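Local atomic coordinates of FOKI restriction endonuclease (Planomicrobium okeanokoites, PDB entry 2FOK), a protein that recognises a specific DNA sequence as a type IIS restriction endonuclease and cleaves the DNA by metal-dependent hydrolysis through a separate cleavage domain. Residues I453-V456 with I460-G463; R495-H498 with N502-W505. All blocks are in the same frame, centred on the assembly; numbering follows the deposited sequence.

In the fold
Both contacts belong to the cleavage domain, which is of the PD-(D/E)XK nuclease superfamily, and both are short-range closures in which only three residues separate the two segments. Interaction 1 draws together the turn between strands 451-454 and 463-469 of the central mixed sheet; interaction 2 folds the loop that follows helix 479-494 back on itself before strand 515-521 begins. Their centres lie 20 Å apart and their nearest atoms about 8 Å apart, so they do not touch. Along the chain they come in series, on the same side of its centre, with their own centres about 33 and 35 Å from it. No metal ion or DNA is among the partners around either contact.

Interaction 1 (I453-V456 with I460-G463); sequences IYTV and IDYG
Tyr454 and Gly463 face each other as an antiparallel, non-hydrogen-bonded pair, 4.1 Å between their CA atoms, where a beta hairpin of the nuclease sheet runs out into its connecting turn. Just beyond them the backbone closes with one bond, Thr455 N giving to Tyr462 O at 3.0 Å. That same oxygen also receives a CA-H...O contact from Tyr454 CA at 3.1 Å, while Ile453 O takes a similar one from Gly463 CA.

On the turn side a side chain does the backbone's work. Thr455 OG1 stands between its own N and carbonyl carbon (chi1 63°), which turns it to the other segment; there it accepts from Tyr462 N at 3.0 Å and donates to Asp461 OD1, also at 3.0 Å. The hydroxyl is thus used both ways. It meets the carboxylate on the anti side, 24° out of its plane. Asp461 is gripped further by the turn itself, OD1 receiving Ser458 N and OD2 receiving Gly457 N, which would probably stabilise its negative charge.

The Tyr462 side chain ends beside helix 565-569, its OH bonded to Leu565 O and Tyr438 OH. Over one face of that ring sits the methyl of Thr455, CG2 lying 4.0 Å from the ring centroid and 23° off the normal.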
ATOM      1  N   ILE A 453     -19.800  17.178  -4.370  1.00 21.84           N
ATOM      2  CA  ILE A 453     -19.073  18.424  -4.145  1.00 21.23           C
ATOM      3  C   ILE A 453     -19.792  19.676  -4.646  1.00 21.93           C
ATOM      4  O   ILE A 453     -20.585  19.618  -5.587  1.00 20.63           O
ATOM      5  CB  ILE A 453     -17.689  18.370  -4.835  1.00 18.62           C
ATOM      6  CG1 ILE A 453     -17.891  18.302  -6.353  1.00 13.35           C
ATOM      7  CG2 ILE A 453     -16.862  17.188  -4.269  1.00 14.18           C
ATOM      8  CD1 ILE A 453     -16.671  17.854  -7.155  1.00 12.93           C
ATOM      9  N   TYR A 454     -19.490  20.811  -4.024  1.00 19.75           N
ATOM     10  CA  TYR A 454     -20.100  22.067  -4.422  1.00 23.07           C
ATOM     11  C   TYR A 454     -19.185  23.263  -4.165  1.00 24.50           C
ATOM     12  O   TYR A 454     -18.121  23.134  -3.549  1.00 24.44           O
ATOM     13  CB  TYR A 454     -21.438  22.251  -3.695  1.00 25.12           C
ATOM     14  CG  TYR A 454     -21.314  22.314  -2.202  1.00 23.91           C
ATOM     15  CD1 TYR A 454     -21.093  23.532  -1.558  1.00 26.12           C
ATOM     16  CD2 TYR A 454     -21.407  21.165  -1.427  1.00 25.08           C
ATOM     17  CE1 TYR A 454     -20.967  23.602  -0.184  1.00 23.16           C
ATOM     18  CE2 TYR A 454     -21.283  21.224  -0.037  1.00 24.56           C
ATOM     19  CZ  TYR A 454     -21.064  22.448   0.569  1.00 22.52           C
ATOM     20  OH  TYR A 454     -20.947  22.528   1.932  1.00 24.27           O
ATOM     21  N   THR A 455     -19.608  24.430  -4.641  1.00 24.76           N
ATOM     22  CA  THR A 455     -18.839  25.655  -4.493  1.00 23.52           C
ATOM     23  C   THR A 455     -19.515  26.670  -3.570  1.00 25.08           C
ATOM     24  O   THR A 455     -20.686  26.526  -3.225  1.00 29.12           O
ATOM     25  CB  THR A 455     -18.611  26.315  -5.869  1.00 22.90           C
ATOM     26  OG1 THR A 455     -19.868  26.696  -6.431  1.00 25.66           O
ATOM     27  CG2 THR A 455     -17.924  25.349  -6.818  1.00 19.87           C
ATOM     28  N   VAL A 456     -18.765  27.691  -3.165  1.00 28.42           N
ATOM     29  CA  VAL A 456     -19.295  28.748  -2.303  1.00 33.84           C
ATOM     30  C   VAL A 456     -18.595  30.073  -2.621  1.00 37.08           C
ATOM     31  O   VAL A 456     -17.372  30.185  -2.501  1.00 40.18           O
ATOM     32  CB  VAL A 456     -19.076  28.443  -0.799  1.00 33.81           C
ATOM     33  CG1 VAL A 456     -19.462  29.658   0.026  1.00 33.55           C
ATOM     34  CG2 VAL A 456     -19.899  27.242  -0.374  1.00 34.55           C
ATOM     35  N   ILE A 460     -21.798  31.609  -9.715  1.00 27.74           N
ATOM     36  CA  ILE A 460     -22.882  30.656  -9.689  1.00 24.60           C
ATOM     37  C   ILE A 460     -22.338  29.517  -8.840  1.00 23.98           C
ATOM     38  O   ILE A 460     -21.348  28.881  -9.207  1.00 20.81           O
ATOM     39  CB  ILE A 460     -23.227  30.147 -11.096  1.00 24.85           C
ATOM     40  CG1 ILE A 460     -23.428  31.337 -12.045  1.00 28.74           C
ATOM     41  CG2 ILE A 460     -24.495  29.317 -11.039  1.00 23.99           C
ATOM     42  CD1 ILE A 460     -24.211  30.997 -13.314  1.00 25.83           C
ATOM     43  N   ASP A 461     -22.941  29.305  -7.674  1.00 20.96           N
ATOM     44  CA  ASP A 461     -22.508  28.227  -6.801  1.00 20.86           C
ATOM     45  C   ASP A 461     -23.255  26.982  -7.274  1.00 23.33           C
ATOM     46  O   ASP A 461     -24.487  26.966  -7.339  1.00 21.75           O
ATOM     47  CB  ASP A 461     -22.836  28.553  -5.337  1.00 20.38           C
ATOM     48  CG  ASP A 461     -21.738  29.359  -4.664  1.00 25.68           C
ATOM     49  OD1 ASP A 461     -20.572  29.265  -5.101  1.00 27.68           O
ATOM     50  OD2 ASP A 461     -22.032  30.099  -3.704  1.00 27.74           O
ATOM     51  N   TYR A 462     -22.506  25.947  -7.630  1.00 23.11           N
ATOM     52  CA  TYR A 462     -23.121  24.732  -8.139  1.00 19.74           C
ATOM     53  C   TYR A 462     -22.686  23.485  -7.390  1.00 21.05           C
ATOM     54  O   TYR A 462     -21.713  23.502  -6.629  1.00 18.32           O
ATOM     55  CB  TYR A 462     -22.787  24.585  -9.626  1.00 22.30           C
ATOM     56  CG  TYR A 462     -21.296  24.483  -9.901  1.00 20.83           C
ATOM     57  CD1 TYR A 462     -20.513  25.631 -10.104  1.00 18.54           C
ATOM     58  CD2 TYR A 462     -20.668  23.241  -9.959  1.00 19.20           C
ATOM     59  CE1 TYR A 462     -19.147  25.531 -10.362  1.00 20.19           C
ATOM     60  CE2 TYR A 462     -19.303  23.128 -10.215  1.00 17.63           C
ATOM     61  CZ  TYR A 462     -18.549  24.268 -10.418  1.00 21.63           C
ATOM     62  OH  TYR A 462     -17.206  24.134 -10.690  1.00 23.06           O
ATOM     63  N   GLY A 463     -23.422  22.400  -7.620  1.00 21.63           N
ATOM     64  CA  GLY A 463     -23.112  21.130  -6.982  1.00 22.46           C
ATOM     65  C   GLY A 463     -22.725  20.095  -8.018  1.00 18.39           C
ATOM     66  O   GLY A 463     -23.079  20.226  -9.186  1.00 17.91           O
TER

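Interaction 2 (R495-H498 with N502-W505)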
ATOM      1  N   ARG A 495     -35.856  13.939  -3.935  1.00 25.31           N
ATOM      2  CA  ARG A 495     -35.553  14.005  -2.506  1.00 25.62           C
ATOM      3  C   ARG A 495     -36.630  13.439  -1.575  1.00 25.16           C
ATOM      4  O   ARG A 495     -37.077  14.103  -0.644  1.00 28.17           O
ATOM      5  CB  ARG A 495     -35.222  15.451  -2.126  1.00 19.68           C
ATOM      6  CG  ARG A 495     -33.901  15.914  -2.722  1.00 21.74           C
ATOM      7  CD  ARG A 495     -33.570  17.372  -2.425  1.00 20.41           C
ATOM      8  NE  ARG A 495     -32.279  17.716  -3.016  1.00 21.21           N
ATOM      9  CZ  ARG A 495     -31.577  18.805  -2.728  1.00 21.09           C
ATOM     10  NH1 ARG A 495     -32.034  19.677  -1.846  1.00 27.79           N
ATOM     11  NH2 ARG A 495     -30.413  19.020  -3.322  1.00 20.46           N
ATOM     12  N   ASN A 496     -37.027  12.196  -1.821  1.00 28.28           N
ATOM     13  CA  ASN A 496     -38.046  11.527  -1.002  1.00 28.07           C
ATOM     14  C   ASN A 496     -37.332  10.597  -0.023  1.00 25.71           C
ATOM     15  O   ASN A 496     -36.589   9.717  -0.427  1.00 28.18           O
ATOM     16  CB  ASN A 496     -38.985  10.716  -1.912  1.00 30.31           C
ATOM     17  CG  ASN A 496     -40.322  10.375  -1.258  1.00 29.97           C
ATOM     18  OD1 ASN A 496     -40.414  10.155  -0.047  1.00 32.92           O
ATOM     19  ND2 ASN A 496     -41.365  10.321  -2.074  1.00 30.03           N
ATOM     20  N   LYS A 497     -37.577  10.794   1.263  1.00 30.18           N
ATOM     21  CA  LYS A 497     -36.960  10.001   2.319  1.00 33.39           C
ATOM     22  C   LYS A 497     -37.425   8.543   2.343  1.00 36.82           C
ATOM     23  O   LYS A 497     -36.819   7.697   3.008  1.00 37.94           O
ATOM     24  CB  LYS A 497     -37.249  10.651   3.676  1.00 35.69           C
ATOM     25  CG  LYS A 497     -36.927  12.138   3.734  1.00 41.35           C
ATOM     26  CD  LYS A 497     -37.942  13.005   2.975  1.00 40.48           C
ATOM     27  CE  LYS A 497     -37.260  14.173   2.257  1.00 43.84           C
ATOM     28  NZ  LYS A 497     -36.069  14.736   2.978  1.00 38.45           N
ATOM     29  N   HIS A 498     -38.506   8.249   1.634  1.00 34.98           N
ATOM     30  CA  HIS A 498     -39.014   6.885   1.593  1.00 33.12           C
ATOM     31  C   HIS A 498     -38.259   6.123   0.519  1.00 31.00           C
ATOM     32  O   HIS A 498     -37.890   4.959   0.707  1.00 28.95           O
ATOM     33  CB  HIS A 498     -40.519   6.897   1.319  1.00 35.42           C
ATOM     34  CG  HIS A 498     -41.326   7.441   2.459  1.00 37.25           C
ATOM     35  ND1 HIS A 498     -42.616   7.900   2.312  1.00 39.72           N
ATOM     36  CD2 HIS A 498     -41.019   7.599   3.770  1.00 35.50           C
ATOM     37  CE1 HIS A 498     -43.069   8.317   3.481  1.00 37.91           C
ATOM     38  NE2 HIS A 498     -42.120   8.145   4.383  1.00 34.74           N
ATOM     39  N   ASN A 502     -31.606   7.415   3.624  1.00 24.51           N
ATOM     40  CA  ASN A 502     -30.363   8.046   4.067  1.00 21.36           C
ATOM     41  C   ASN A 502     -30.212   9.503   3.642  1.00 24.52           C
ATOM     42  O   ASN A 502     -29.186  10.123   3.911  1.00 29.75           O
ATOM     43  CB  ASN A 502     -29.145   7.239   3.605  1.00 20.89           C
ATOM     44  CG  ASN A 502     -28.891   7.333   2.111  1.00 18.61           C
ATOM     45  OD1 ASN A 502     -29.056   8.390   1.493  1.00 20.69           O
ATOM     46  ND2 ASN A 502     -28.471   6.219   1.523  1.00 20.28           N
ATOM     47  N   GLU A 503     -31.232  10.044   2.978  1.00 26.45           N
ATOM     48  CA  GLU A 503     -31.224  11.439   2.536  1.00 27.17           C
ATOM     49  C   GLU A 503     -29.822  12.004   2.293  1.00 27.54           C
ATOM     50  O   GLU A 503     -29.477  13.065   2.811  1.00 29.53           O
ATOM     51  CB  GLU A 503     -31.948  12.310   3.574  1.00 22.13           C
ATOM     52  CG  GLU A 503     -33.410  11.920   3.793  1.00 27.14           C
ATOM     53  CD  GLU A 503     -33.974  12.429   5.116  1.00 31.09           C
ATOM     54  OE1 GLU A 503     -33.521  11.959   6.178  1.00 32.28           O
ATOM     55  OE2 GLU A 503     -34.873  13.298   5.097  1.00 33.60           O
ATOM     56  N   TRP A 504     -29.017  11.311   1.499  1.00 27.75           N
ATOM     57  CA  TRP A 504     -27.659  11.779   1.232  1.00 27.25           C
ATOM     58  C   TRP A 504     -27.584  13.207   0.685  1.00 29.31           C
ATOM     59  O   TRP A 504     -26.640  13.947   0.991  1.00 31.01           O
ATOM     60  CB  TRP A 504     -26.933  10.810   0.278  1.00 21.79           C
ATOM     61  CG  TRP A 504     -27.509  10.725  -1.113  1.00 18.89           C
ATOM     62  CD1 TRP A 504     -28.431   9.823  -1.564  1.00 15.45           C
ATOM     63  CD2 TRP A 504     -27.185  11.562  -2.235  1.00 14.32           C
ATOM     64  NE1 TRP A 504     -28.699  10.043  -2.899  1.00 16.09           N
ATOM     65  CE2 TRP A 504     -27.949  11.105  -3.333  1.00 15.93           C
ATOM     66  CE3 TRP A 504     -26.323  12.654  -2.419  1.00 14.82           C
ATOM     67  CZ2 TRP A 504     -27.875  11.704  -4.602  1.00 17.17           C
ATOM     68  CZ3 TRP A 504     -26.247  13.248  -3.684  1.00  3.72           C
ATOM     69  CH2 TRP A 504     -27.021  12.768  -4.754  1.00 15.07           C
ATOM     70  N   TRP A 505     -28.581  13.600  -0.106  1.00 30.30           N
ATOM     71  CA  TRP A 505     -28.613  14.931  -0.716  1.00 27.16           C
ATOM     72  C   TRP A 505     -28.462  16.090   0.269  1.00 29.48           C
ATOM     73  O   TRP A 505     -28.185  17.218  -0.143  1.00 26.96           O
ATOM     74  CB  TRP A 505     -29.902  15.115  -1.526  1.00 22.39           C
ATOM     75  CG  TRP A 505     -31.144  14.772  -0.761  1.00 21.22           C
ATOM     76  CD1 TRP A 505     -31.865  15.607   0.031  1.00 20.30           C
ATOM     77  CD2 TRP A 505     -31.789  13.492  -0.687  1.00 22.64           C
ATOM     78  NE1 TRP A 505     -32.919  14.937   0.600  1.00 22.62           N
ATOM     79  CE2 TRP A 505     -32.897  13.636   0.178  1.00 23.46           C
ATOM     80  CE3 TRP A 505     -31.539  12.239  -1.264  1.00 26.05           C
ATOM     81  CZ2 TRP A 505     -33.758  12.574   0.481  1.00 20.64           C
ATOM     82  CZ3 TRP A 505     -32.395  11.182  -0.961  1.00 19.35           C
ATOM     83  CH2 TRP A 505     -33.490  11.358  -0.098  1.00 21.35           C
TER
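Arg495 lays its aliphatic chain over one face of the Trp505 indole, and this CH-pi packing carries most of the contact. Its CG sits 3.5 Å from the centroid of the five-membered ring, only 10° off the normal. The chain is extended from CG to NE and slides past the indole in the opposite direction, with the guanidinium plane 16° from that of the ring. On the opposite face lies Glu503 CA, 3.3 Å above the plane, so the indole is held between the Arg495 chain and the Glu503 backbone of its own segment. Trp505 CH2 comes within 3.5 Å of Asn496 O. An alanine in place of Trp505 would probably open a gap between Arg495 and the Glu503 backbone and take away the surface under the arginine's methylene groups.

The charged contact is a salt bridge from Lys497 NZ to Glu503 OE2, modelled at 2.8 Å, though the position of that oxygen is less sure. The ammonium also stands at the indole edge, near its plane.

Each segment carries an Asx turn: Asn496 OD1 accepts from His498 N at 3.2 Å, and Asn502 OD1 from Trp504 N at 2.9 Å.

Arg495, with positive phi, leaves helix 479-494, and its NH2 reaches back to Asn492 OD1. Trp504 and Trp505 both pack on Asn492 of that helix, folding the loop against the helix it leaves before strand 515-521.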